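Local atomic coordinates of uncharacterized protein (Bacteroides ovatus CL02T12C04, PDB entry 6PTM), a protein that probably acts as an exo-carrageenase of glycoside hydrolase family 42, releasing sugar units from the ends of carrageenan chains. Residues K236-K241 with H260-Q265; M196-V201 with L229-F234. All coordinates share one frame; numbering follows the deposited sequence.

In the fold
Both contacts belong to one sector of the (beta/alpha)8 barrel expected of a family 42 glycoside hydrolase, on the same side of the chain's centre, their own centres about 12 Å apart. Contact 2 comes first and joins the C-terminal ends of neighbouring parallel strands 192-197 and 225-230, linked through helix 210-218. Contact 1 follows: helix 236-241, in the connection after strand 225-230, packs on the start of helix 261-278. The two meet directly. Trp-237 NE1 probably hydrogen-bonds to Val-201 O, and Phe-234 CZ packs against Ala-263. The connection leaving strand 225-230 is thus tied both to the turn that follows the neighbouring strand and to helix 261-278.

Contact 1. Residues K236-K241 with H260-Q265; sequences KWAEKK and HPLARQ
The backbone N of Leu-262, whose side chain packs on Ala-238 of helix 236-241, donates a nearly straight 2.9 Å hydrogen bond to His-260 ND1. His-260, just before helix 261-278, is its N-cap: ND1 accepts in the ring plane, while NE2 is bonded to Asp-242. Leu-262 has CG anti to the backbone N (chi1 -178°), which sends its branched end across to helix 236-241. There CD2 rests 3.7 Å from Ala-238 CB and 3.3 Å from Ala-238 O; the small alanine lets the leucine come this close to the backbone. The other branch, CD1, meets the aliphatic chain of Lys-241 at CE, 4.1 Å away; a lysine suits this exposed margin, its methylenes covering the leucine while its charged end can stay in solvent. CD1 also touches Trp-237 CZ3 at 4.3 Å. At the edge of the indole, Gln-265 NE2 lies 3.9 Å from Trp-237 CH2, with ring and amide planes 22° apart; that NE2 is bonded to Asn-204, and the indole NE1 to Val-201. The short helix segments run nearly antiparallel (157°), a small helix-helix packing in the connection between strand 225-230 and helix 261-278, consistent with the (beta/alpha)8 barrel of family 42.

Contact 2. Residues M196-V201 with L229-F234; sequences MTNANV and LNHSNF. With EDO (1,2-ethanediol), chain B.
The flat amide of Asn-230, at the ends of two adjacent parallel strands of a beta-alpha-beta unit, is held near its own plane by two neighbours in the chain and from above by Thr-197. Asn-233 N meets a lone pair of Asn-230 OD1 at 3.2 Å, forming an Asx motif, and Asn-230 ND2 donates to Ser-232 OG at 2.8 Å. Thr-197 OG1 donates to the same OD1 at 2.7 Å, 39° out of the carbonyl plane. A second amide, that of Asn-233, takes Ala-199 CB over its flat side, 3.6 Å from Asn-233 CG. The strands themselves are tied by Asn-230 N to Met-196 O at 2.9 Å. Asparagine suits this place because one carboxamide both accepts and donates; a chi1 of 164° turns CG away from the backbone N, laying the amide alongside Thr-197. ND2 also binds an ethanediol, probably from the crystallisation liquor. Replacing Asn-230 by alanine is likely to leave Thr-197 OG1 and Asn-233 N without their shared acceptor and Ser-232 OG without its donor, freeing the turn to shift. Among the strand residues, Met-196 and Leu-229 lie side by side, CE to CD1 4.0 Å. Asn-198 ND2, bonded to Asn-267, also donates to a water that lies within bonding distance of Asn-230 O and Asn-233 O and accepts from Asn-198 N at 2.8 Å.

Contact 1. Residues K236-K241 with H260-Q265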
ATOM      1  N   LYS A 236      24.328 -22.780  -0.981  1.00 26.09           N
ATOM      2  CA  LYS A 236      25.265 -23.291  -2.013  1.00 29.05           C
ATOM      3  C   LYS A 236      25.246 -24.828  -2.022  1.00 25.08           C
ATOM      4  O   LYS A 236      25.343 -25.402  -3.097  1.00 24.86           O
ATOM      5  CB  LYS A 236      26.680 -22.730  -1.797  1.00 34.30           C
ATOM      6  CG  LYS A 236      26.832 -21.273  -2.211  1.00 40.05           C
ATOM      7  CD  LYS A 236      26.788 -21.069  -3.717  1.00 47.09           C
ATOM      8  CE  LYS A 236      26.438 -19.655  -4.131  1.00 54.80           C
ATOM      9  NZ  LYS A 236      27.401 -18.689  -3.553  1.00 60.77           N
ATOM     10  N   TRP A 237      25.117 -25.497  -0.889  1.00 23.28           N
ATOM     11  CA  TRP A 237      25.137 -26.982  -0.908  1.00 24.40           C
ATOM     12  C   TRP A 237      23.998 -27.494  -1.801  1.00 25.15           C
ATOM     13  O   TRP A 237      24.198 -28.518  -2.494  1.00 22.23           O
ATOM     14  CB  TRP A 237      25.073 -27.572   0.497  1.00 24.15           C
ATOM     15  CG  TRP A 237      23.751 -27.336   1.167  1.00 26.45           C
ATOM     16  CD1 TRP A 237      23.458 -26.364   2.092  1.00 27.15           C
ATOM     17  CD2 TRP A 237      22.536 -28.091   0.977  1.00 23.65           C
ATOM     18  NE1 TRP A 237      22.147 -26.470   2.482  1.00 25.57           N
ATOM     19  CE2 TRP A 237      21.554 -27.495   1.791  1.00 22.50           C
ATOM     20  CE3 TRP A 237      22.176 -29.178   0.173  1.00 23.41           C
ATOM     21  CZ2 TRP A 237      20.248 -27.962   1.835  1.00 24.05           C
ATOM     22  CZ3 TRP A 237      20.873 -29.625   0.198  1.00 22.18           C
ATOM     23  CH2 TRP A 237      19.930 -29.041   1.036  1.00 23.77           C
ATOM     24  N   ALA A 238      22.828 -26.845  -1.761  1.00 24.08           N
ATOM     25  CA  ALA A 238      21.641 -27.254  -2.544  1.00 24.70           C
ATOM     26  C   ALA A 238      21.911 -26.977  -4.019  1.00 22.78           C
ATOM     27  O   ALA A 238      21.501 -27.787  -4.867  1.00 25.79           O
ATOM     28  CB  ALA A 238      20.410 -26.508  -2.079  1.00 24.84           C
ATOM     29  N   GLU A 239      22.512 -25.834  -4.315  1.00 22.48           N
ATOM     30  CA  GLU A 239      22.822 -25.450  -5.710  1.00 27.22           C
ATOM     31  C   GLU A 239      23.800 -26.486  -6.310  1.00 27.80           C
ATOM     32  O   GLU A 239      23.570 -26.928  -7.447  1.00 26.24           O
ATOM     33  CB  GLU A 239      23.391 -24.034  -5.737  1.00 29.60           C
ATOM     34  CG  GLU A 239      23.837 -23.637  -7.118  1.00 31.81           C
ATOM     35  CD  GLU A 239      24.284 -22.197  -7.231  1.00 35.67           C
ATOM     36  OE1 GLU A 239      24.201 -21.456  -6.184  1.00 34.23           O
ATOM     37  OE2 GLU A 239      24.707 -21.828  -8.374  1.00 36.93           O
ATOM     38  N   LYS A 240      24.836 -26.879  -5.558  1.00 30.64           N
ATOM     39  CA  LYS A 240      25.852 -27.888  -5.984  1.00 31.99           C
ATOM     40  C   LYS A 240      25.146 -29.236  -6.167  1.00 30.14           C
ATOM     41  O   LYS A 240      25.349 -29.852  -7.186  1.00 31.20           O
ATOM     42  CB  LYS A 240      27.028 -27.951  -4.992  1.00 33.52           C
ATOM     43  CG  LYS A 240      28.018 -29.094  -5.212  1.00 36.34           C
ATOM     44  CD  LYS A 240      29.225 -29.100  -4.285  1.00 36.24           C
ATOM     45  N   LYS A 241      24.283 -29.657  -5.244  1.00 28.42           N
ATOM     46  CA  LYS A 241      23.573 -30.946  -5.343  1.00 25.06           C
ATOM     47  C   LYS A 241      22.712 -31.031  -6.622  1.00 26.74           C
ATOM     48  O   LYS A 241      22.567 -32.140  -7.177  1.00 24.32           O
ATOM     49  CB  LYS A 241      22.695 -31.080  -4.108  1.00 25.89           C
ATOM     50  CG  LYS A 241      21.915 -32.371  -4.000  1.00 26.95           C
ATOM     51  CD  LYS A 241      21.214 -32.452  -2.677  1.00 28.55           C
ATOM     52  CE  LYS A 241      20.008 -33.354  -2.666  1.00 32.58           C
ATOM     53  NZ  LYS A 241      20.441 -34.761  -2.581  1.00 38.00           N
ATOM     54  N   HIS A 260      10.748 -26.414  -7.958  1.00 17.54           N
ATOM     55  CA  HIS A 260      11.786 -27.477  -7.828  1.00 18.42           C
ATOM     56  C   HIS A 260      11.625 -28.179  -6.482  1.00 18.44           C
ATOM     57  O   HIS A 260      11.505 -27.498  -5.460  1.00 18.80           O
ATOM     58  CB  HIS A 260      13.181 -26.893  -7.972  1.00 19.47           C
ATOM     59  CG  HIS A 260      14.221 -27.938  -8.194  1.00 19.36           C
ATOM     60  ND1 HIS A 260      14.536 -28.868  -7.229  1.00 20.34           N
ATOM     61  CD2 HIS A 260      15.004 -28.200  -9.263  1.00 21.01           C
ATOM     62  CE1 HIS A 260      15.461 -29.679  -7.701  1.00 21.43           C
ATOM     63  NE2 HIS A 260      15.784 -29.283  -8.952  1.00 23.19           N
ATOM     64  N   PRO A 261      11.608 -29.533  -6.408  1.00 19.13           N
ATOM     65  CA  PRO A 261      11.437 -30.238  -5.132  1.00 18.82           C
ATOM     66  C   PRO A 261      12.486 -29.886  -4.082  1.00 18.81           C
ATOM     67  O   PRO A 261      12.146 -29.936  -2.939  1.00 17.89           O
ATOM     68  CB  PRO A 261      11.560 -31.726  -5.470  1.00 20.21           C
ATOM     69  CG  PRO A 261      11.082 -31.781  -6.901  1.00 21.95           C
ATOM     70  CD  PRO A 261      11.570 -30.481  -7.536  1.00 21.34           C
ATOM     71  N   LEU A 262      13.717 -29.551  -4.480  1.00 18.67           N
ATOM     72  CA  LEU A 262      14.773 -29.279  -3.496  1.00 19.73           C
ATOM     73  C   LEU A 262      14.498 -27.891  -2.895  1.00 21.58           C
ATOM     74  O   LEU A 262      14.835 -27.660  -1.713  1.00 21.84           O
ATOM     75  CB  LEU A 262      16.136 -29.391  -4.176  1.00 20.62           C
ATOM     76  CG  LEU A 262      17.324 -29.182  -3.258  1.00 20.94           C
ATOM     77  CD1 LEU A 262      17.384 -30.285  -2.225  1.00 21.45           C
ATOM     78  CD2 LEU A 262      18.601 -29.109  -4.061  1.00 22.37           C
ATOM     79  N   ALA A 263      13.838 -27.014  -3.643  1.00 21.47           N
ATOM     80  CA  ALA A 263      13.433 -25.691  -3.127  1.00 21.31           C
ATOM     81  C   ALA A 263      12.389 -25.899  -2.031  1.00 20.53           C
ATOM     82  O   ALA A 263      12.508 -25.277  -0.962  1.00 19.37           O
ATOM     83  CB  ALA A 263      12.927 -24.819  -4.253  1.00 23.00           C
ATOM     84  N   ARG A 264      11.395 -26.752  -2.280  1.00 19.53           N
ATOM     85  CA  ARG A 264      10.334 -27.062  -1.294  1.00 19.41           C
ATOM     86  C   ARG A 264      10.933 -27.769  -0.047  1.00 18.71           C
ATOM     87  O   ARG A 264      10.511 -27.432   1.098  1.00 15.78           O
ATOM     88  CB  ARG A 264       9.209 -27.844  -1.980  1.00 20.90           C
ATOM     89  CG  ARG A 264       8.731 -27.161  -3.256  1.00 23.19           C
ATOM     90  CD  ARG A 264       7.297 -26.697  -3.189  1.00 24.18           C
ATOM     91  NE  ARG A 264       6.937 -25.719  -4.228  1.00 24.31           N
ATOM     92  CZ  ARG A 264       5.677 -25.390  -4.521  1.00 22.97           C
ATOM     93  NH1 ARG A 264       4.679 -26.003  -3.898  1.00 23.13           N
ATOM     94  NH2 ARG A 264       5.415 -24.469  -5.435  1.00 21.36           N
ATOM     95  N   GLN A 265      11.864 -28.707  -0.224  1.00 19.39           N
ATOM     96  CA  GLN A 265      12.553 -29.356   0.931  1.00 19.97           C
ATOM     97  C   GLN A 265      13.212 -28.254   1.788  1.00 19.24           C
ATOM     98  O   GLN A 265      13.062 -28.246   3.036  1.00 19.03           O
ATOM     99  CB  GLN A 265      13.587 -30.386   0.457  1.00 20.74           C
ATOM    100  CG  GLN A 265      14.478 -30.932   1.592  1.00 20.49           C
ATOM    101  CD  GLN A 265      15.629 -31.741   1.045  1.00 22.74           C
ATOM    102  OE1 GLN A 265      15.411 -32.554   0.162  1.00 21.48           O
ATOM    103  NE2 GLN A 265      16.862 -31.472   1.493  1.00 20.59           N
TER

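Contact 2. Residues M196-V201 with L229-F234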
ATOM      1  N   MET A 196      15.103 -14.270   8.441  1.00 19.30           N
ATOM      2  CA  MET A 196      15.779 -15.543   8.103  1.00 19.24           C
ATOM      3  C   MET A 196      15.789 -15.743   6.591  1.00 18.32           C
ATOM      4  O   MET A 196      15.103 -15.001   5.879  1.00 15.81           O
ATOM      5  CB  MET A 196      15.099 -16.726   8.790  1.00 20.74           C
ATOM      6  CG  MET A 196      13.654 -16.859   8.466  1.00 20.47           C
ATOM      7  SD  MET A 196      13.055 -18.198   9.506  1.00 23.87           S
ATOM      8  CE  MET A 196      11.373 -18.252   8.889  1.00 22.12           C
ATOM      9  N   THR A 197      16.583 -16.715   6.147  1.00 18.26           N
ATOM     10  CA  THR A 197      16.886 -17.001   4.734  1.00 18.66           C
ATOM     11  C   THR A 197      17.032 -18.512   4.576  1.00 18.76           C
ATOM     12  O   THR A 197      17.513 -19.199   5.534  1.00 15.81           O
ATOM     13  CB  THR A 197      18.129 -16.216   4.291  1.00 20.37           C
ATOM     14  OG1 THR A 197      18.347 -16.587   2.941  1.00 20.69           O
ATOM     15  CG2 THR A 197      19.369 -16.490   5.112  1.00 21.46           C
ATOM     16  N   ASN A 198      16.675 -19.027   3.400  1.00 16.77           N
ATOM     17  CA  ASN A 198      16.935 -20.451   3.118  1.00 17.25           C
ATOM     18  C   ASN A 198      18.439 -20.753   3.258  1.00 16.22           C
ATOM     19  O   ASN A 198      18.761 -21.900   3.489  1.00 15.43           O
ATOM     20  CB  ASN A 198      16.333 -20.859   1.787  1.00 18.24           C
ATOM     21  CG  ASN A 198      14.825 -20.844   1.866  1.00 17.58           C
ATOM     22  OD1 ASN A 198      14.235 -21.645   2.572  1.00 19.42           O
ATOM     23  ND2 ASN A 198      14.212 -19.956   1.127  1.00 15.49           N
ATOM     24  N   ALA A 199      19.340 -19.781   3.147  1.00 16.06           N
ATOM     25  CA  ALA A 199      20.795 -20.043   3.333  1.00 18.00           C
ATOM     26  C   ALA A 199      21.059 -20.480   4.780  1.00 17.91           C
ATOM     27  O   ALA A 199      22.144 -21.020   5.045  1.00 18.10           O
ATOM     28  CB  ALA A 199      21.634 -18.843   2.956  1.00 18.82           C
ATOM     29  N   ASN A 200      20.112 -20.275   5.702  1.00 17.32           N
ATOM     30  CA  ASN A 200      20.299 -20.689   7.121  1.00 18.23           C
ATOM     31  C   ASN A 200      20.060 -22.190   7.240  1.00 19.35           C
ATOM     32  O   ASN A 200      20.265 -22.724   8.357  1.00 19.18           O
ATOM     33  CB  ASN A 200      19.369 -19.964   8.100  1.00 18.57           C
ATOM     34  CG  ASN A 200      19.523 -18.460   8.137  1.00 18.49           C
ATOM     35  OD1 ASN A 200      18.529 -17.753   8.296  1.00 16.47           O
ATOM     36  ND2 ASN A 200      20.746 -17.971   8.018  1.00 16.60           N
ATOM     37  N   VAL A 201      19.557 -22.845   6.171  1.00 19.09           N
ATOM     38  CA  VAL A 201      19.504 -24.329   6.101  1.00 18.69           C
ATOM     39  C   VAL A 201      20.876 -24.769   5.575  1.00 19.73           C
ATOM     40  O   VAL A 201      21.132 -24.567   4.356  1.00 19.12           O
ATOM     41  CB  VAL A 201      18.365 -24.870   5.211  1.00 19.42           C
ATOM     42  CG1 VAL A 201      18.356 -26.398   5.219  1.00 20.47           C
ATOM     43  CG2 VAL A 201      17.000 -24.345   5.621  1.00 19.57           C
ATOM     44  N   LEU A 229      10.934 -13.405   5.542  1.00 14.88           N
ATOM     45  CA  LEU A 229      11.534 -14.537   4.794  1.00 16.29           C
ATOM     46  C   LEU A 229      12.258 -13.996   3.570  1.00 16.36           C
ATOM     47  O   LEU A 229      11.578 -13.425   2.678  1.00 16.34           O
ATOM     48  CB  LEU A 229      10.459 -15.530   4.373  1.00 17.47           C
ATOM     49  CG  LEU A 229      10.072 -16.550   5.431  1.00 20.05           C
ATOM     50  CD1 LEU A 229       9.258 -15.879   6.512  1.00 20.62           C
ATOM     51  CD2 LEU A 229       9.304 -17.732   4.797  1.00 20.14           C
ATOM     52  N   ASN A 230      13.577 -14.182   3.542  1.00 15.73           N
ATOM     53  CA  ASN A 230      14.465 -13.855   2.403  1.00 15.63           C
ATOM     54  C   ASN A 230      14.478 -15.011   1.413  1.00 15.83           C
ATOM     55  O   ASN A 230      14.497 -16.174   1.871  1.00 14.68           O
ATOM     56  CB  ASN A 230      15.900 -13.595   2.841  1.00 16.65           C
ATOM     57  CG  ASN A 230      16.852 -13.652   1.666  1.00 18.11           C
ATOM     58  OD1 ASN A 230      17.285 -14.751   1.277  1.00 16.82           O
ATOM     59  ND2 ASN A 230      17.148 -12.478   1.107  1.00 16.04           N
ATOM     60  N   HIS A 231      14.451 -14.694   0.115  1.00 16.12           N
ATOM     61  CA  HIS A 231      14.452 -15.702  -0.979  1.00 18.57           C
ATOM     62  C   HIS A 231      15.548 -15.430  -2.017  1.00 18.54           C
ATOM     63  O   HIS A 231      15.562 -16.163  -3.019  1.00 21.73           O
ATOM     64  CB  HIS A 231      13.051 -15.799  -1.608  1.00 18.88           C
ATOM     65  CG  HIS A 231      12.018 -16.333  -0.674  1.00 17.81           C
ATOM     66  ND1 HIS A 231      11.947 -17.664  -0.355  1.00 18.67           N
ATOM     67  CD2 HIS A 231      11.035 -15.717   0.028  1.00 18.92           C
ATOM     68  CE1 HIS A 231      10.947 -17.851   0.502  1.00 18.14           C
ATOM     69  NE2 HIS A 231      10.364 -16.669   0.748  1.00 16.39           N
ATOM     70  N   SER A 232      16.401 -14.415  -1.843  1.00 16.94           N
ATOM     71  CA  SER A 232      17.479 -14.088  -2.815  1.00 18.03           C
ATOM     72  C   SER A 232      18.712 -14.968  -2.597  1.00 19.92           C
ATOM     73  O   SER A 232      19.496 -15.080  -3.518  1.00 21.95           O
ATOM     74  CB  SER A 232      17.853 -12.647  -2.752  1.00 17.08           C
ATOM     75  OG  SER A 232      18.337 -12.330  -1.476  1.00 16.96           O
ATOM     76  N   ASN A 233      18.849 -15.569  -1.423  1.00 20.61           N
ATOM     77  CA  ASN A 233      20.080 -16.267  -0.987  1.00 22.35           C
ATOM     78  C   ASN A 233      19.706 -17.728  -0.753  1.00 21.61           C
ATOM     79  O   ASN A 233      19.167 -18.043   0.318  1.00 22.11           O
ATOM     80  CB  ASN A 233      20.683 -15.572   0.246  1.00 26.25           C
ATOM     81  CG  ASN A 233      22.054 -16.114   0.622  1.00 31.92           C
ATOM     82  OD1 ASN A 233      22.570 -17.037  -0.023  1.00 32.59           O
ATOM     83  ND2 ASN A 233      22.646 -15.576   1.686  1.00 36.31           N
ATOM     84  N   PHE A 234      19.949 -18.590  -1.735  1.00 20.12           N
ATOM     85  CA  PHE A 234      19.604 -20.019  -1.643  1.00 20.57           C
ATOM     86  C   PHE A 234      20.889 -20.781  -1.319  1.00 21.16           C
ATOM     87  O   PHE A 234      21.943 -20.460  -1.854  1.00 20.11           O
ATOM     88  CB  PHE A 234      18.881 -20.404  -2.926  1.00 20.09           C
ATOM     89  CG  PHE A 234      18.273 -21.764  -2.843  1.00 21.40           C
ATOM     90  CD1 PHE A 234      17.094 -21.962  -2.140  1.00 21.35           C
ATOM     91  CD2 PHE A 234      18.874 -22.849  -3.456  1.00 22.26           C
ATOM     92  CE1 PHE A 234      16.538 -23.223  -2.052  1.00 21.44           C
ATOM     93  CE2 PHE A 234      18.314 -24.111  -3.343  1.00 20.39           C
ATOM     94  CZ  PHE A 234      17.143 -24.289  -2.666  1.00 21.06           C
TER
HETATM   95  C1  EDO B 801      16.174  -8.789   1.388  1.00 18.96           C
HETATM   96  O1  EDO B 801      16.448  -9.958   2.150  1.00 19.93           O
HETATM   97  C2  EDO B 801      15.296  -9.156   0.246  1.00 18.88           C
HETATM   98  O2  EDO B 801      15.870 -10.094  -0.670  1.00 17.09           O
HETATM   99  O   HOH W   1      16.461 -17.894   0.816  1.00 20.52           O